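Local atomic coordinates of high choriolytic enzyme 1 (Oryzias latipes, PDB entry 3VTG), a protein that breaks down the egg envelope when the fish hatches, acting as a zinc-dependent endopeptidase of the astacin family. Residues Ser8-Lys13 with Leu75-Gly79; Tyr24-Tyr30 with Phe62-Ser67. All blocks are in the same frame, centred on the assembly; numbering follows the deposited sequence.

Contact 1 of 2, residues Ser8-Lys13 with Leu75-Gly79; sequences SSCFWK and LGRKG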
# COMPACT_ATOMS: atom_id res chain seq x y z
N SER A 8 -3.31 11.78 -13.95
CA SER A 8 -3.29 12.24 -12.56
C SER A 8 -4.67 12.70 -12.04
O SER A 8 -4.79 13.15 -10.90
CB SER A 8 -2.21 13.32 -12.32
OG SER A 8 -0.92 12.82 -12.64
N SER A 9 -5.70 12.59 -12.88
CA SER A 9 -7.06 12.43 -12.38
C SER A 9 -7.05 11.11 -11.61
O SER A 9 -7.91 10.85 -10.76
CB SER A 9 -8.07 12.37 -13.53
OG SER A 9 -7.76 11.31 -14.43
N CYS A 10 -6.04 10.30 -11.93
CA CYS A 10 -5.77 9.01 -11.31
C CYS A 10 -5.13 9.10 -9.93
O CYS A 10 -5.14 8.13 -9.17
CB CYS A 10 -4.84 8.20 -12.22
SG CYS A 10 -5.62 7.60 -13.73
N PHE A 11 -4.56 10.26 -9.61
CA PHE A 11 -3.84 10.45 -8.35
C PHE A 11 -4.45 11.59 -7.55
O PHE A 11 -5.21 12.40 -8.09
CB PHE A 11 -2.35 10.72 -8.62
CG PHE A 11 -1.66 9.61 -9.37
CD1 PHE A 11 -1.17 8.50 -8.69
CD2 PHE A 11 -1.51 9.67 -10.75
CE1 PHE A 11 -0.54 7.47 -9.38
CE2 PHE A 11 -0.88 8.65 -11.44
CZ PHE A 11 -0.39 7.55 -10.75
N TRP A 12 -4.13 11.65 -6.26
CA TRP A 12 -4.63 12.72 -5.40
C TRP A 12 -4.04 14.04 -5.80
O TRP A 12 -2.88 14.11 -6.20
CB TRP A 12 -4.39 12.39 -3.93
CG TRP A 12 -5.13 11.14 -3.55
CD1 TRP A 12 -4.65 9.83 -3.54
CD2 TRP A 12 -6.55 11.03 -3.17
NE1 TRP A 12 -5.64 8.96 -3.17
CE2 TRP A 12 -6.80 9.61 -2.93
CE3 TRP A 12 -7.59 11.94 -3.00
CZ2 TRP A 12 -8.05 9.14 -2.54
CZ3 TRP A 12 -8.84 11.46 -2.60
CH2 TRP A 12 -9.06 10.09 -2.38
N LYS A 13 -4.86 15.09 -5.72
CA LYS A 13 -4.48 16.41 -6.19
C LYS A 13 -3.47 17.09 -5.27
O LYS A 13 -3.60 17.05 -4.05
CB LYS A 13 -5.72 17.29 -6.34
CG LYS A 13 -6.52 17.03 -7.60
CD LYS A 13 -7.79 17.88 -7.67
CE LYS A 13 -7.52 19.37 -7.47
NZ LYS A 13 -6.50 19.94 -8.40
N LEU A 75 -6.70 1.38 -5.77
CA LEU A 75 -5.42 1.94 -6.20
C LEU A 75 -5.57 3.36 -6.73
O LEU A 75 -6.21 3.58 -7.76
CB LEU A 75 -4.81 1.07 -7.30
CG LEU A 75 -3.86 -0.07 -6.96
CD1 LEU A 75 -3.53 -0.82 -8.24
CD2 LEU A 75 -2.60 0.45 -6.29
N GLY A 76 -4.95 4.32 -6.05
CA GLY A 76 -5.00 5.72 -6.47
C GLY A 76 -6.34 6.37 -6.16
O GLY A 76 -7.17 5.79 -5.45
N ARG A 77 -6.54 7.58 -6.69
CA ARG A 77 -7.81 8.29 -6.55
C ARG A 77 -8.79 7.79 -7.61
O ARG A 77 -8.52 7.90 -8.82
CB ARG A 77 -7.62 9.81 -6.66
CG ARG A 77 -8.91 10.62 -6.70
CD ARG A 77 -8.69 12.11 -6.53
NE ARG A 77 -7.88 12.69 -7.59
CZ ARG A 77 -8.25 13.69 -8.40
NH1 ARG A 77 -9.45 14.25 -8.28
NH2 ARG A 77 -7.41 14.12 -9.32
N LYS A 78 -9.92 7.26 -7.16
CA LYS A 78 -10.90 6.65 -8.06
C LYS A 78 -12.01 7.60 -8.46
O LYS A 78 -12.73 7.35 -9.43
CB LYS A 78 -11.51 5.40 -7.42
CG LYS A 78 -10.49 4.34 -7.01
CD LYS A 78 -9.76 3.74 -8.19
CE LYS A 78 -10.67 2.84 -9.02
NZ LYS A 78 -9.92 2.12 -10.08
N GLY A 79 -12.16 8.69 -7.72
CA GLY A 79 -13.24 9.65 -7.96
C GLY A 79 -14.42 9.38 -7.05
O GLY A 79 -14.99 8.29 -7.06
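R77 illustrates how one arginine can satisfy several carbonyls of an irregular segment. With chi1 and chi2 both t its side chain runs out extended, then turns at chi3 (p) so that the guanidinium enters the bend of residues 8-13. R77 NE donates to F11 O at 2.7 Å, R77 NH2 reaches S8 O at 3.2 Å, and a weak bond from R77 NH2 to F11 O measures 3.1 Å. K13 CG lies over one guanidinium face and S9 O over the other; R77 NH1 forms a salt bridge with D61. W12, with chi1 m, lays its indole along the arginine, with R77 CB 3.9 Å from the five-membered ring centroid in a CH-pi contact and R77 CD 3.7 Å from W12 CE3. Backbone joins in where R77 N donates to C10 O at 2.9 Å. Glycine suits position 76: its phi is positive, and an ideal CB would clash with C10 O. C10 is disulfide-bonded to C5, while W12 NE1 donates to A104 O and G76 pairs with H103 through backbone. The arrangement thus joins the disulfide-bearing N-terminal segment of this astacin-family domain to the HExxH zinc-binding helix.

Contact 2 of 2, residues Tyr24-Tyr30 with Phe62-Ser67; sequences YVISSEY and FISVVS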
# COMPACT_ATOMS: atom_id res chain seq x y z
N TYR A 24 -10.95 11.98 4.38
CA TYR A 24 -11.45 10.66 4.73
C TYR A 24 -12.58 10.72 5.74
O TYR A 24 -12.73 11.71 6.46
CB TYR A 24 -10.31 9.78 5.29
CG TYR A 24 -9.78 10.26 6.62
CD1 TYR A 24 -10.38 9.88 7.82
CD2 TYR A 24 -8.67 11.11 6.67
CE1 TYR A 24 -9.90 10.34 9.04
CE2 TYR A 24 -8.18 11.57 7.88
CZ TYR A 24 -8.80 11.18 9.06
OH TYR A 24 -8.31 11.64 10.25
N VAL A 25 -13.36 9.64 5.78
CA VAL A 25 -14.32 9.39 6.85
C VAL A 25 -14.04 8.00 7.41
O VAL A 25 -13.58 7.11 6.69
CB VAL A 25 -15.79 9.53 6.40
CG1 VAL A 25 -16.10 10.95 5.96
CG2 VAL A 25 -16.14 8.54 5.29
N ILE A 26 -14.29 7.83 8.71
CA ILE A 26 -14.10 6.54 9.36
C ILE A 26 -15.46 6.05 9.88
O ILE A 26 -16.15 6.76 10.62
CB ILE A 26 -13.06 6.62 10.50
CG1 ILE A 26 -11.68 6.98 9.93
CG2 ILE A 26 -12.99 5.31 11.28
CD1 ILE A 26 -10.62 7.30 10.97
N SER A 27 -15.83 4.84 9.48
CA SER A 27 -17.12 4.24 9.84
C SER A 27 -17.43 4.35 11.33
O SER A 27 -16.55 4.17 12.18
CB SER A 27 -17.15 2.77 9.43
OG SER A 27 -18.30 2.11 9.94
N SER A 28 -18.69 4.65 11.64
CA SER A 28 -19.18 4.71 13.02
C SER A 28 -19.06 3.38 13.76
O SER A 28 -19.17 3.34 14.99
CB SER A 28 -20.64 5.20 13.04
OG SER A 28 -21.52 4.21 12.54
N GLU A 29 -18.84 2.29 13.02
CA GLU A 29 -18.63 0.97 13.63
C GLU A 29 -17.41 0.95 14.55
O GLU A 29 -17.41 0.27 15.58
CB GLU A 29 -18.50 -0.12 12.56
CG GLU A 29 -18.42 -1.53 13.13
CD GLU A 29 -18.25 -2.62 12.09
OE1 GLU A 29 -18.22 -2.31 10.88
OE2 GLU A 29 -18.13 -3.80 12.49
N TYR A 30 -16.38 1.70 14.18
CA TYR A 30 -15.14 1.73 14.96
C TYR A 30 -15.31 2.49 16.27
O TYR A 30 -15.93 3.55 16.31
CB TYR A 30 -14.02 2.37 14.15
CG TYR A 30 -13.61 1.64 12.89
CD1 TYR A 30 -12.84 0.48 12.95
CD2 TYR A 30 -13.97 2.12 11.63
CE1 TYR A 30 -12.45 -0.19 11.80
CE2 TYR A 30 -13.58 1.47 10.47
CZ TYR A 30 -12.83 0.32 10.56
OH TYR A 30 -12.43 -0.33 9.41
N PHE A 62 -12.93 11.27 -1.66
CA PHE A 62 -12.56 10.95 -0.29
C PHE A 62 -12.47 9.45 -0.05
O PHE A 62 -13.06 8.66 -0.78
CB PHE A 62 -13.52 11.61 0.72
CG PHE A 62 -14.90 11.01 0.73
CD1 PHE A 62 -15.27 10.11 1.73
CD2 PHE A 62 -15.85 11.38 -0.22
CE1 PHE A 62 -16.55 9.57 1.76
CE2 PHE A 62 -17.12 10.83 -0.20
CZ PHE A 62 -17.47 9.93 0.79
N ILE A 63 -11.73 9.08 0.99
CA ILE A 63 -11.60 7.69 1.41
C ILE A 63 -12.62 7.39 2.52
O ILE A 63 -12.72 8.13 3.50
CB ILE A 63 -10.17 7.38 1.90
CG1 ILE A 63 -9.16 7.61 0.76
CG2 ILE A 63 -10.08 5.96 2.43
CD1 ILE A 63 -7.71 7.50 1.19
N SER A 64 -13.36 6.30 2.34
CA SER A 64 -14.28 5.81 3.35
C SER A 64 -13.69 4.56 3.99
O SER A 64 -13.63 3.50 3.35
CB SER A 64 -15.64 5.52 2.72
OG SER A 64 -16.54 5.01 3.69
N VAL A 65 -13.25 4.68 5.23
CA VAL A 65 -12.65 3.55 5.95
C VAL A 65 -13.74 2.71 6.60
O VAL A 65 -14.52 3.20 7.43
CB VAL A 65 -11.61 4.02 7.01
CG1 VAL A 65 -10.91 2.82 7.63
CG2 VAL A 65 -10.59 4.96 6.39
N VAL A 66 -13.80 1.44 6.22
CA VAL A 66 -14.87 0.53 6.64
C VAL A 66 -14.29 -0.80 7.10
O VAL A 66 -13.20 -1.19 6.66
CB VAL A 66 -15.90 0.29 5.51
CG1 VAL A 66 -16.75 1.54 5.27
CG2 VAL A 66 -15.22 -0.16 4.23
N SER A 67 -14.99 -1.50 7.98
CA SER A 67 -14.56 -2.82 8.40
C SER A 67 -15.25 -3.89 7.57
O SER A 67 -16.30 -4.40 7.94
CB SER A 67 -14.82 -3.05 9.89
OG SER A 67 -14.34 -4.33 10.28
O HOH W 1 -17.58 -0.45 9.00
O HOH W 2 -16.45 -5.71 11.26
O HOH W 3 -18.88 -4.35 8.98
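Apolar side chains on one face of a parallel strand pair form the centre of this contact. Y24 CB and I63 CB lie 4.2 Å apart, I26 CG1 approaches V65 CB at the same 4.2 Å, and the ring of Y30 continues the row with CE2 4.1 Å from V65 CG1. On the face of V25 and S64, V25 CG2 meets the edge of the F62 ring, 3.7 Å from CE1. Between these layers runs the parallel ladder, its short axes 4.7 Å apart and 15° from parallel: V25 N donates to I63 O (2.8 Å), V65 N to V25 O (2.9 Å) and S27 N to V65 O (2.9 Å). Strand 20-26 ends here and gives way to a type I turn, S27 to Y30, in which S27 OG accepts from E29 N at 3.1 Å as an ST turn. At this polar edge, water links E29 to S67: one molecule joins S27 OG, E29 OE1 and S67 N, a second E29 OE2 and S67 OG, a third E29 OE1 and S67 O. S67 OG is also hydrogen-bonded to R88 N, and Y30 OH is hydrogen-bonded to I86 O. The pair is the middle of the mixed sheet of this astacin-family catalytic domain, flanked by strand 51-55 beside 20-26 and by 81-86 beside 62-66, while helix 32-43 packs on I26 and receives the Y24 hydroxyl at E39.

How the contacts relate
From the N terminus the chain first passes through residues 8-13, then strand 20-26 and the turn that opens contact 2. Helix 32-43 connects strand 20-26 to 51-55 before strand 62-66 comes back beside 20-26 and closes that loop. Only after strand 71-73 do residues 75-79 return to the N-terminal segment and close contact 1, so the smaller loop lies wholly within the larger. The centres are about 18 Å apart, yet W12 bridges them: its CZ2 packs 3.8 Å from I63 CG1 of contact 2. The shorter and the longer loop closures thereby meet through W12 of contact 1, joining N-terminal segment, sheet and zinc-helix neighbourhood.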